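Local coordinates for inner membrane lipoprotein (Salmonella enterica, PDB 4C47) that is required for proper surface display of the autotransporter adhesin SadA and could take a direct part in making it functional, at residues His81-Asn86 against Leu110-Leu115; Gly88-Ala93 against Ser121-Asn126; Ser106-Asp111 against Asn176-Leu181; Ile156-Leu159 against Trp163-Val166. All coordinates share one frame; numbering follows the deposited sequence.

Contact 1 (His81-Asn86 against Leu110-Leu115); sequences HYFIIN and LDLVNL
F83 and I84 meet L110, L112 and L115 across strands 82-86 and 105-114, which run parallel but are not adjacent, with the CA atoms of I84 and L112 9.4 Å apart, the spacing of strands two places apart in a sheet; L115 lies just beyond the end of the second strand. No hydrogen bond joins the segments; the side chains meet over the two faces of the sheet. On one face the F83 ring presents its edge to L110: CD1 of L110 lies close to the ring plane, 3.7 Å from CZ. The two side chains cross at about a right angle. L112 adds CD2, 4.3 Å from CZ of F83 and oblique to the ring. Phenylalanine suits this place because it is apolar and long enough for the far end of its ring, CZ and CE1, to reach past the intervening strand to the leucine methyls. On the other face I84 and L115 make a smaller contact, with their CD1 methyls 4.0 Å apart. L75 of strand 73-75 packs on F83, whereas I118 of the second subunit packs on L115. Strand 91-102 lies between the segments and binds both through its backbone, and strand 164-171 continues the sheet beyond 105-114.

Contact 2 (Gly88-Ala93 against Ser121-Asn126); sequences GNIGLA and SNLAFN
L123 meets both I90 and L92 across the interior of the beta-sandwich that forms the globular C-terminal domain. The CA atoms of I90 and L123 are 9.9 Å apart; no hydrogen bond crosses between the segments, which meet through side chains. L123 uses one methyl for each partner: CD2 lies 3.8 Å from CD1 of I90, the two side chains lying alongside and pointing opposite ways, whereas CD1 meets CD1 of L92 tip to tip at 3.9 Å. Leucine suits position 123, since its forked end can touch two neighbours at once. F125, from the same segment as L123, also belongs to this first shell: CD1 of L92 approaches the edge of its ring, near the ring plane, 4.0 Å from CE1. A single methyl of L92 thus serves both residues. Further out, I185 of strand 180-186 packs on L92, L123 and F125, and V190 also touches L123. Hydrogen bonds hold the backbones from which these side chains project. The L92 backbone bonds to I85 of strand 82-86, the I90 amide is held by OD1 of N87, and the carbonyl O of L123 is hydrogen-bonded to OG of S154.

Contact 3 (Ser106-Asp111 against Asn176-Leu181); sequences SVIHLD and NNLKYL
I108 lays its CD1 methyl against two leucines of the facing segment, 3.9 Å from CD2 of L178 and 4.0 Å from CD2 of L181. The side chain leaves strand 105-114 toward the sandwich interior and is fully extended, chi2 being 180°, which carries its terminal methyl toward the leucines opposite. It crosses L178 at a slant but meets L181 end to end. L178 gains its position from a CG anti to the backbone N (chi1 -176°), and its CD2 serves a second neighbour, CB of S106, at 3.9 Å. The backbones come closest there, with 7.7 Å between the CA atoms of S106 and L178, so a small serine suits the spot. Its OG is hydrogen-bonded to the carbonyl O of V173, while CB faces the leucine methyl.

Between the two leucines the chain enters strand 180-186 through a classic beta bulge, in which K179 and Y180 both face G130 of the neighbouring strand 124-130. L178, just before the strand, and L181, within it, both point to the interior, three positions apart, and W129 packs beside them. NZ of K179 turns back to make a weak hydrogen bond to the carbonyl O of N176.

Chemically the junction is aliphatic, with no hydrogen bond across it. Association here therefore probably rests on close packing and the hydrophobic effect.

Contact 4 (Ile156-Leu159 against Trp163-Val166); sequences IELL and WTNV
T164 turns its CB toward the 156-159 segment and is met there by two aliphatic side chains. L158 crosses it at a slant, setting CD2 3.6 Å from CB of T164, over the fork where its hydroxyl and methyl part, so that this one methyl covers CB and both branches. I156 lies alongside, directed the opposite way, and meets CG2 alone, methyl facing methyl: CG2 of I156 is 4.0 Å from CG2 of T164. The threonine torsion fits this. With chi1 at -49°, CG2 is anti to the backbone N and available to I156, while OG1 lies beside that N.

The two segments run antiparallel on either side of the short connection between them. The CA atoms of L158 and T164 (6.9 Å) and of I156 and V166 (8.5 Å) are the nearest, yet no direct hydrogen bond joins the segments. A water molecule takes that part. It accepts from the backbone N of L159 at 2.6 Å and donates both to the carbonyl O of E157 and to OG1 of T164, the last at 2.8 Å. OG1 is also hydrogen-bonded to the carbonyl O of A162, just before its own strand. Beyond the pair, L158 packs on L92 and L123, linking the loop to the sandwich interior, and the T164 backbone bonds to L112 in the next strand.

Threonine thus suits the place by being amphipathic. Its carbon side packs against leucine and isoleucine, while its oxygen, gripped by two partners, ties the loop and the strand through one shared water and should limit rotation about CA-CB.

How the contacts relate
All four contacts lie in the globular C-terminal domain, on one side of the chain's centre and beyond the long helix 8-71. Contact 1 stays within the sheet of strands 82-86, 91-102, 105-114 and 164-171; contacts 2 and 3 link that sheet to the opposing one through strands 124-130 and 180-186, with centres about 19 Å apart. Contact 4, about 10 Å from contact 1 by centres, fastens the loop before strand 164-171. Along the chain contacts 1 and 2 alternate, and contact 4 lies inside the chain loop closed by contact 3. L112 packs on F125 and L158 on L123, so contacts 1, 2 and 4 adjoin through the interior of the sandwich.

Contact 1 (His81-Asn86 against Leu110-Leu115)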
loop_
_atom_site.group_PDB
_atom_site.type_symbol
_atom_site.label_atom_id
_atom_site.label_comp_id
_atom_site.label_asym_id
_atom_site.label_seq_id
_atom_site.Cartn_x
_atom_site.Cartn_y
_atom_site.Cartn_z
ATOM N N HIS A 81 16.247 22.055 -13.902
ATOM C CA HIS A 81 16.551 21.963 -15.323
ATOM C C HIS A 81 16.052 20.633 -15.874
ATOM O O HIS A 81 15.105 20.595 -16.662
ATOM C CB HIS A 81 18.047 22.120 -15.591
ATOM C CG HIS A 81 18.384 22.228 -17.045
ATOM N ND1 HIS A 81 17.922 23.255 -17.841
ATOM C CD2 HIS A 81 19.125 21.432 -17.852
ATOM C CE1 HIS A 81 18.372 23.092 -19.072
ATOM N NE2 HIS A 81 19.105 21.992 -19.105
ATOM N N TYR A 82 16.694 19.547 -15.448
ATOM C CA TYR A 82 16.322 18.197 -15.871
ATOM C C TYR A 82 15.182 17.642 -15.026
ATOM O O TYR A 82 15.109 17.902 -13.824
ATOM C CB TYR A 82 17.519 17.245 -15.752
ATOM C CG TYR A 82 18.597 17.439 -16.799
ATOM C CD1 TYR A 82 18.271 17.685 -18.126
ATOM C CD2 TYR A 82 19.943 17.377 -16.455
ATOM C CE1 TYR A 82 19.256 17.863 -19.082
ATOM C CE2 TYR A 82 20.933 17.557 -17.401
ATOM C CZ TYR A 82 20.585 17.798 -18.714
ATOM O OH TYR A 82 21.567 17.979 -19.661
ATOM N N PHE A 83 14.299 16.876 -15.657
ATOM C CA PHE A 83 13.302 16.088 -14.935
ATOM C C PHE A 83 12.892 14.853 -15.741
ATOM O O PHE A 83 13.110 14.789 -16.946
ATOM C CB PHE A 83 12.074 16.934 -14.568
ATOM C CG PHE A 83 11.253 17.377 -15.750
ATOM C CD1 PHE A 83 11.524 18.579 -16.387
ATOM C CD2 PHE A 83 10.200 16.602 -16.212
ATOM C CE1 PHE A 83 10.770 18.995 -17.466
ATOM C CE2 PHE A 83 9.438 17.010 -17.294
ATOM C CZ PHE A 83 9.724 18.210 -17.924
ATOM N N ILE A 84 12.299 13.873 -15.069
ATOM C CA ILE A 84 11.904 12.633 -15.718
ATOM C C ILE A 84 10.428 12.337 -15.480
ATOM O O ILE A 84 9.928 12.489 -14.364
ATOM C CB ILE A 84 12.743 11.436 -15.202
ATOM C CG1 ILE A 84 14.226 11.614 -15.545
ATOM C CG2 ILE A 84 12.230 10.126 -15.779
ATOM C CD1 ILE A 84 14.578 11.268 -16.971
ATOM N N ILE A 85 9.732 11.931 -16.537
ATOM C CA ILE A 85 8.375 11.413 -16.415
ATOM C C ILE A 85 8.356 9.946 -16.829
ATOM O O ILE A 85 8.719 9.604 -17.954
ATOM C CB ILE A 85 7.375 12.187 -17.292
ATOM C CG1 ILE A 85 7.452 13.687 -17.012
ATOM C CG2 ILE A 85 5.966 11.670 -17.061
ATOM C CD1 ILE A 85 6.572 14.518 -17.936
ATOM N N ASN A 86 7.931 9.078 -15.919
ATOM C CA ASN A 86 7.927 7.640 -16.174
ATOM C C ASN A 86 6.740 6.983 -15.482
ATOM O O ASN A 86 6.650 6.991 -14.254
ATOM C CB ASN A 86 9.250 7.016 -15.704
ATOM C CG ASN A 86 9.393 5.549 -16.100
ATOM O OD1 ASN A 86 8.418 4.796 -16.142
ATOM N ND2 ASN A 86 10.619 5.139 -16.385
ATOM N N LEU A 110 10.549 24.226 -23.186
ATOM C CA LEU A 110 11.385 23.103 -22.789
ATOM C C LEU A 110 11.665 22.162 -23.951
ATOM O O LEU A 110 11.127 22.324 -25.045
ATOM C CB LEU A 110 10.749 22.323 -21.637
ATOM C CG LEU A 110 9.453 21.563 -21.894
ATOM C CD1 LEU A 110 9.329 20.384 -20.944
ATOM C CD2 LEU A 110 8.262 22.481 -21.730
ATOM N N ASP A 111 12.527 21.183 -23.704
ATOM C CA ASP A 111 12.723 20.081 -24.632
ATOM C C ASP A 111 12.275 18.795 -23.955
ATOM O O ASP A 111 12.586 18.554 -22.787
ATOM C CB ASP A 111 14.190 19.963 -25.055
ATOM C CG ASP A 111 14.612 21.047 -26.028
ATOM O OD1 ASP A 111 13.749 21.529 -26.793
ATOM O OD2 ASP A 111 15.807 21.413 -26.032
ATOM N N LEU A 112 11.526 17.979 -24.686
ATOM C CA LEU A 112 11.186 16.644 -24.226
ATOM C C LEU A 112 11.920 15.640 -25.100
ATOM O O LEU A 112 12.167 15.899 -26.281
ATOM C CB LEU A 112 9.677 16.408 -24.315
ATOM C CG LEU A 112 8.769 17.190 -23.362
ATOM C CD1 LEU A 112 7.307 16.892 -23.656
ATOM C CD2 LEU A 112 9.096 16.862 -21.913
ATOM N N VAL A 113 12.275 14.499 -24.520
ATOM C CA VAL A 113 12.923 13.440 -25.279
ATOM C C VAL A 113 12.401 12.058 -24.877
ATOM O O VAL A 113 12.238 11.752 -23.685
ATOM C CB VAL A 113 14.468 13.496 -25.153
ATOM C CG1 VAL A 113 14.913 13.270 -23.715
ATOM C CG2 VAL A 113 15.111 12.486 -26.086
ATOM N N ASN A 114 12.107 11.249 -25.891
ATOM C CA ASN A 114 11.653 9.877 -25.709
ATOM C C ASN A 114 12.820 8.980 -25.312
ATOM O O ASN A 114 13.800 8.864 -26.047
ATOM C CB ASN A 114 10.986 9.383 -26.996
ATOM C CG ASN A 114 10.575 7.923 -26.931
ATOM O OD1 ASN A 114 10.463 7.335 -25.857
ATOM N ND2 ASN A 114 10.340 7.331 -28.097
ATOM N N LEU A 115 12.710 8.353 -24.144
ATOM C CA LEU A 115 13.789 7.532 -23.605
ATOM C C LEU A 115 13.790 6.131 -24.200
ATOM O O LEU A 115 14.770 5.400 -24.075
ATOM C CB LEU A 115 13.679 7.448 -22.082
ATOM C CG LEU A 115 13.807 8.768 -21.325
ATOM C CD1 LEU A 115 13.764 8.540 -19.812
ATOM C CD2 LEU A 115 15.085 9.490 -21.739
#

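Contact 2 (Gly88-Ala93 against Ser121-Asn126)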
loop_
_atom_site.group_PDB
_atom_site.type_symbol
_atom_site.label_atom_id
_atom_site.label_comp_id
_atom_site.label_asym_id
_atom_site.label_seq_id
_atom_site.Cartn_x
_atom_site.Cartn_y
_atom_site.Cartn_z
ATOM N N GLY A 88 5.828 3.712 -16.107
ATOM C CA GLY A 88 5.976 2.273 -16.191
ATOM C C GLY A 88 5.858 1.750 -17.611
ATOM O O GLY A 88 6.170 0.592 -17.881
ATOM N N ASN A 89 5.403 2.605 -18.521
ATOM C CA ASN A 89 5.245 2.220 -19.919
ATOM C C ASN A 89 6.020 3.138 -20.850
ATOM O O ASN A 89 6.719 2.679 -21.752
ATOM C CB ASN A 89 3.770 2.220 -20.320
ATOM C CG ASN A 89 2.954 1.209 -19.547
ATOM O OD1 ASN A 89 3.492 0.259 -18.981
ATOM N ND2 ASN A 89 1.639 1.402 -19.528
ATOM N N ILE A 90 5.874 4.439 -20.631
ATOM C CA ILE A 90 6.572 5.433 -21.428
ATOM C C ILE A 90 7.518 6.246 -20.552
ATOM O O ILE A 90 7.137 6.723 -19.484
ATOM C CB ILE A 90 5.580 6.368 -22.151
ATOM C CG1 ILE A 90 4.884 5.620 -23.287
ATOM C CG2 ILE A 90 6.291 7.588 -22.701
ATOM C CD1 ILE A 90 3.950 6.480 -24.099
ATOM N N GLY A 91 8.760 6.375 -21.000
ATOM C CA GLY A 91 9.746 7.174 -20.300
ATOM C C GLY A 91 10.139 8.394 -21.109
ATOM O O GLY A 91 10.500 8.293 -22.282
ATOM N N LEU A 92 10.062 9.557 -20.474
ATOM C CA LEU A 92 10.405 10.819 -21.105
ATOM C C LEU A 92 11.359 11.572 -20.200
ATOM O O LEU A 92 11.223 11.534 -18.979
ATOM C CB LEU A 92 9.152 11.674 -21.319
ATOM C CG LEU A 92 8.018 11.136 -22.196
ATOM C CD1 LEU A 92 6.890 12.154 -22.264
ATOM C CD2 LEU A 92 8.520 10.808 -23.590
ATOM N N ALA A 93 12.335 12.248 -20.792
ATOM C CA ALA A 93 13.134 13.204 -20.031
ATOM C C ALA A 93 12.791 14.595 -20.525
ATOM O O ALA A 93 12.301 14.755 -21.639
ATOM C CB ALA A 93 14.627 12.930 -20.180
ATOM N N SER A 121 3.846 8.805 -30.371
ATOM C CA SER A 121 3.128 9.938 -30.938
ATOM C C SER A 121 1.792 10.152 -30.249
ATOM O O SER A 121 1.281 9.255 -29.579
ATOM C CB SER A 121 2.908 9.736 -32.439
ATOM O OG SER A 121 4.143 9.614 -33.121
ATOM N N ASN A 122 1.238 11.348 -30.425
ATOM C CA ASN A 122 -0.072 11.701 -29.887
ATOM C C ASN A 122 -0.169 11.538 -28.375
ATOM O O ASN A 122 -1.155 11.010 -27.858
ATOM C CB ASN A 122 -1.177 10.910 -30.591
ATOM C CG ASN A 122 -1.107 11.036 -32.100
ATOM O OD1 ASN A 122 -0.536 11.991 -32.626
ATOM N ND2 ASN A 122 -1.687 10.069 -32.805
ATOM N N LEU A 123 0.870 11.988 -27.679
ATOM C CA LEU A 123 0.875 12.021 -26.227
ATOM C C LEU A 123 0.024 13.188 -25.744
ATOM O O LEU A 123 -0.023 14.238 -26.386
ATOM C CB LEU A 123 2.304 12.179 -25.699
ATOM C CG LEU A 123 3.183 10.934 -25.567
ATOM C CD1 LEU A 123 4.626 11.326 -25.304
ATOM C CD2 LEU A 123 2.676 10.042 -24.451
ATOM N N ALA A 124 -0.651 12.997 -24.618
ATOM C CA ALA A 124 -1.375 14.078 -23.965
ATOM C C ALA A 124 -0.804 14.276 -22.564
ATOM O O ALA A 124 -0.386 13.316 -21.918
ATOM C CB ALA A 124 -2.861 13.769 -23.906
ATOM N N PHE A 125 -0.777 15.518 -22.098
ATOM C CA PHE A 125 -0.174 15.808 -20.804
ATOM C C PHE A 125 -1.183 16.379 -19.816
ATOM O O PHE A 125 -1.813 17.397 -20.083
ATOM C CB PHE A 125 1.001 16.775 -20.969
ATOM C CG PHE A 125 2.075 16.274 -21.891
ATOM C CD1 PHE A 125 3.092 15.459 -21.417
ATOM C CD2 PHE A 125 2.070 16.618 -23.233
ATOM C CE1 PHE A 125 4.079 14.997 -22.268
ATOM C CE2 PHE A 125 3.052 16.160 -24.086
ATOM C CZ PHE A 125 4.058 15.348 -23.603
ATOM N N ASN A 126 -1.339 15.719 -18.675
ATOM C CA ASN A 126 -2.125 16.293 -17.592
ATOM C C ASN A 126 -1.236 17.231 -16.791
ATOM O O ASN A 126 -0.181 16.827 -16.307
ATOM C CB ASN A 126 -2.705 15.198 -16.698
ATOM C CG ASN A 126 -3.741 14.351 -17.415
ATOM O OD1 ASN A 126 -4.430 14.828 -18.315
ATOM N ND2 ASN A 126 -3.858 13.090 -17.016
#

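Contact 3 (Ser106-Asp111 against Asn176-Leu181)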
loop_
_atom_site.group_PDB
_atom_site.type_symbol
_atom_site.label_atom_id
_atom_site.label_comp_id
_atom_site.label_asym_id
_atom_site.label_seq_id
_atom_site.Cartn_x
_atom_site.Cartn_y
_atom_site.Cartn_z
ATOM N N SER A 106 2.501 32.451 -17.372
ATOM C CA SER A 106 3.871 32.102 -17.707
ATOM C C SER A 106 3.884 31.177 -18.908
ATOM O O SER A 106 2.908 30.483 -19.183
ATOM C CB SER A 106 4.550 31.402 -16.531
ATOM O OG SER A 106 4.411 32.161 -15.349
ATOM N N VAL A 107 4.995 31.173 -19.627
ATOM C CA VAL A 107 5.188 30.210 -20.694
ATOM C C VAL A 107 6.512 29.501 -20.469
ATOM O O VAL A 107 7.551 30.140 -20.310
ATOM C CB VAL A 107 5.131 30.872 -22.082
ATOM C CG1 VAL A 107 5.864 30.033 -23.112
ATOM C CG2 VAL A 107 3.685 31.083 -22.497
ATOM N N ILE A 108 6.461 28.176 -20.423
ATOM C CA ILE A 108 7.663 27.381 -20.244
ATOM C C ILE A 108 8.100 26.775 -21.565
ATOM O O ILE A 108 7.382 25.967 -22.155
ATOM C CB ILE A 108 7.444 26.238 -19.242
ATOM C CG1 ILE A 108 6.938 26.783 -17.906
ATOM C CG2 ILE A 108 8.732 25.446 -19.057
ATOM C CD1 ILE A 108 6.710 25.711 -16.865
ATOM N N HIS A 109 9.276 27.175 -22.029
ATOM C CA HIS A 109 9.875 26.552 -23.198
ATOM C C HIS A 109 10.793 25.445 -22.721
ATOM O O HIS A 109 11.699 25.687 -21.927
ATOM C CB HIS A 109 10.663 27.575 -24.014
ATOM C CG HIS A 109 9.830 28.706 -24.526
ATOM N ND1 HIS A 109 9.240 28.689 -25.771
ATOM C CD2 HIS A 109 9.478 29.883 -23.957
ATOM C CE1 HIS A 109 8.565 29.810 -25.949
ATOM N NE2 HIS A 109 8.693 30.553 -24.865
ATOM N N LEU A 110 10.549 24.226 -23.186
ATOM C CA LEU A 110 11.385 23.103 -22.789
ATOM C C LEU A 110 11.665 22.162 -23.951
ATOM O O LEU A 110 11.127 22.324 -25.045
ATOM C CB LEU A 110 10.749 22.323 -21.637
ATOM C CG LEU A 110 9.453 21.563 -21.894
ATOM C CD1 LEU A 110 9.329 20.384 -20.944
ATOM C CD2 LEU A 110 8.262 22.481 -21.730
ATOM N N ASP A 111 12.527 21.183 -23.704
ATOM C CA ASP A 111 12.723 20.081 -24.632
ATOM C C ASP A 111 12.275 18.795 -23.955
ATOM O O ASP A 111 12.586 18.554 -22.787
ATOM C CB ASP A 111 14.190 19.963 -25.055
ATOM C CG ASP A 111 14.612 21.047 -26.028
ATOM O OD1 ASP A 111 13.749 21.529 -26.793
ATOM O OD2 ASP A 111 15.807 21.413 -26.032
ATOM N N ASN A 176 7.627 34.454 -11.418
ATOM C CA ASN A 176 8.179 34.518 -10.067
ATOM C C ASN A 176 7.280 33.868 -9.010
ATOM O O ASN A 176 7.717 33.602 -7.890
ATOM C CB ASN A 176 8.521 35.962 -9.685
ATOM C CG ASN A 176 7.428 36.943 -10.067
ATOM O OD1 ASN A 176 7.268 37.285 -11.239
ATOM N ND2 ASN A 176 6.674 37.407 -9.076
ATOM N N ASN A 177 6.028 33.608 -9.372
ATOM C CA ASN A 177 5.106 32.911 -8.481
ATOM C C ASN A 177 4.989 31.434 -8.840
ATOM O O ASN A 177 4.544 30.623 -8.028
ATOM C CB ASN A 177 3.722 33.561 -8.509
ATOM C CG ASN A 177 3.730 34.978 -7.974
ATOM O OD1 ASN A 177 3.291 35.908 -8.648
ATOM N ND2 ASN A 177 4.225 35.148 -6.754
ATOM N N LEU A 178 5.385 31.096 -10.062
ATOM C CA LEU A 178 5.310 29.723 -10.544
ATOM C C LEU A 178 6.359 28.847 -9.869
ATOM O O LEU A 178 7.496 28.761 -10.333
ATOM C CB LEU A 178 5.488 29.683 -12.064
ATOM C CG LEU A 178 5.354 28.323 -12.749
ATOM C CD1 LEU A 178 3.946 27.781 -12.576
ATOM C CD2 LEU A 178 5.717 28.429 -14.223
ATOM N N LYS A 179 5.978 28.197 -8.773
ATOM C CA LYS A 179 6.908 27.334 -8.050
ATOM C C LYS A 179 6.386 25.911 -7.880
ATOM O O LYS A 179 6.974 25.111 -7.152
ATOM C CB LYS A 179 7.264 27.937 -6.691
ATOM C CG LYS A 179 7.889 29.313 -6.791
ATOM C CD LYS A 179 8.539 29.731 -5.491
ATOM C CE LYS A 179 9.074 31.146 -5.594
ATOM N NZ LYS A 179 9.931 31.315 -6.799
ATOM N N TYR A 180 5.282 25.598 -8.551
ATOM C CA TYR A 180 4.742 24.244 -8.514
ATOM C C TYR A 180 4.237 23.799 -9.878
ATOM O O TYR A 180 3.370 24.439 -10.474
ATOM C CB TYR A 180 3.615 24.113 -7.486
ATOM C CG TYR A 180 3.059 22.709 -7.397
ATOM C CD1 TYR A 180 3.775 21.700 -6.768
ATOM C CD2 TYR A 180 1.824 22.389 -7.950
ATOM C CE1 TYR A 180 3.279 20.414 -6.685
ATOM C CE2 TYR A 180 1.319 21.102 -7.874
ATOM C CZ TYR A 180 2.051 20.120 -7.239
ATOM O OH TYR A 180 1.561 18.839 -7.160
ATOM N N LEU A 181 4.791 22.692 -10.357
ATOM C CA LEU A 181 4.338 22.074 -11.590
ATOM C C LEU A 181 4.246 20.566 -11.418
ATOM O O LEU A 181 5.209 19.909 -11.028
ATOM C CB LEU A 181 5.265 22.425 -12.756
ATOM C CG LEU A 181 4.886 21.814 -14.105
ATOM C CD1 LEU A 181 3.475 22.221 -14.512
ATOM C CD2 LEU A 181 5.893 22.214 -15.172
#

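Contact 4 (Ile156-Leu159 against Trp163-Val166)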
loop_
_atom_site.group_PDB
_atom_site.type_symbol
_atom_site.label_atom_id
_atom_site.label_comp_id
_atom_site.label_asym_id
_atom_site.label_seq_id
_atom_site.Cartn_x
_atom_site.Cartn_y
_atom_site.Cartn_z
ATOM N N ILE A 156 2.565 15.977 -31.340
ATOM C CA ILE A 156 4.017 15.927 -31.439
ATOM C C ILE A 156 4.521 14.489 -31.500
ATOM O O ILE A 156 4.158 13.656 -30.668
ATOM C CB ILE A 156 4.682 16.626 -30.234
ATOM C CG1 ILE A 156 4.083 18.019 -30.014
ATOM C CG2 ILE A 156 6.191 16.694 -30.415
ATOM C CD1 ILE A 156 4.230 18.950 -31.193
ATOM N N GLU A 157 5.357 14.202 -32.492
ATOM C CA GLU A 157 6.000 12.899 -32.589
ATOM C C GLU A 157 7.390 12.943 -31.970
ATOM O O GLU A 157 8.253 13.699 -32.416
ATOM C CB GLU A 157 6.098 12.446 -34.044
ATOM C CG GLU A 157 6.868 11.150 -34.223
ATOM C CD GLU A 157 6.919 10.691 -35.664
ATOM O OE1 GLU A 157 6.547 11.481 -36.557
ATOM O OE2 GLU A 157 7.328 9.535 -35.903
ATOM N N LEU A 158 7.598 12.132 -30.937
ATOM C CA LEU A 158 8.881 12.086 -30.248
ATOM C C LEU A 158 9.708 10.889 -30.703
ATOM O O LEU A 158 9.430 9.750 -30.325
ATOM C CB LEU A 158 8.674 12.043 -28.734
ATOM C CG LEU A 158 7.934 13.234 -28.124
ATOM C CD1 LEU A 158 7.694 13.012 -26.640
ATOM C CD2 LEU A 158 8.709 14.521 -28.359
ATOM N N LEU A 159 10.720 11.154 -31.526
ATOM C CA LEU A 159 11.621 10.108 -32.002
ATOM C C LEU A 159 12.605 9.737 -30.899
ATOM O O LEU A 159 12.956 10.582 -30.074
ATOM C CB LEU A 159 12.370 10.573 -33.255
ATOM C CG LEU A 159 11.530 10.672 -34.528
ATOM C CD1 LEU A 159 12.370 11.153 -35.702
ATOM C CD2 LEU A 159 10.889 9.327 -34.842
ATOM N N TRP A 163 15.810 15.289 -28.637
ATOM C CA TRP A 163 15.287 16.411 -27.871
ATOM C C TRP A 163 14.358 17.240 -28.747
ATOM O O TRP A 163 14.760 17.716 -29.810
ATOM C CB TRP A 163 16.429 17.287 -27.352
ATOM C CG TRP A 163 17.225 16.661 -26.246
ATOM C CD1 TRP A 163 18.479 16.128 -26.336
ATOM C CD2 TRP A 163 16.822 16.508 -24.877
ATOM N NE1 TRP A 163 18.880 15.651 -25.107
ATOM C CE2 TRP A 163 17.882 15.873 -24.196
ATOM C CE3 TRP A 163 15.668 16.846 -24.163
ATOM C CZ2 TRP A 163 17.821 15.569 -22.835
ATOM C CZ3 TRP A 163 15.611 16.546 -22.809
ATOM C CH2 TRP A 163 16.680 15.913 -22.162
ATOM N N THR A 164 13.120 17.418 -28.301
ATOM C CA THR A 164 12.109 18.077 -29.123
ATOM C C THR A 164 11.469 19.268 -28.411
ATOM O O THR A 164 11.085 19.174 -27.244
ATOM C CB THR A 164 11.017 17.083 -29.552
ATOM O OG1 THR A 164 11.631 15.901 -30.085
ATOM C CG2 THR A 164 10.103 17.703 -30.607
ATOM N N ASN A 165 11.361 20.384 -29.125
ATOM C CA ASN A 165 10.812 21.615 -28.566
ATOM C C ASN A 165 9.331 21.524 -28.207
ATOM O O ASN A 165 8.494 21.210 -29.051
ATOM C CB ASN A 165 11.046 22.782 -29.526
ATOM C CG ASN A 165 11.933 23.853 -28.930
ATOM O OD1 ASN A 165 11.734 24.276 -27.790
ATOM N ND2 ASN A 165 12.926 24.292 -29.693
ATOM N N VAL A 166 9.021 21.797 -26.943
ATOM C CA VAL A 166 7.645 21.795 -26.458
ATOM C C VAL A 166 7.389 23.038 -25.606
ATOM O O VAL A 166 8.234 23.433 -24.795
ATOM C CB VAL A 166 7.333 20.522 -25.639
ATOM C CG1 VAL A 166 5.939 20.592 -25.035
ATOM C CG2 VAL A 166 7.470 19.281 -26.509
HETATM O O HOH W 1 11.166 13.729 -31.857
#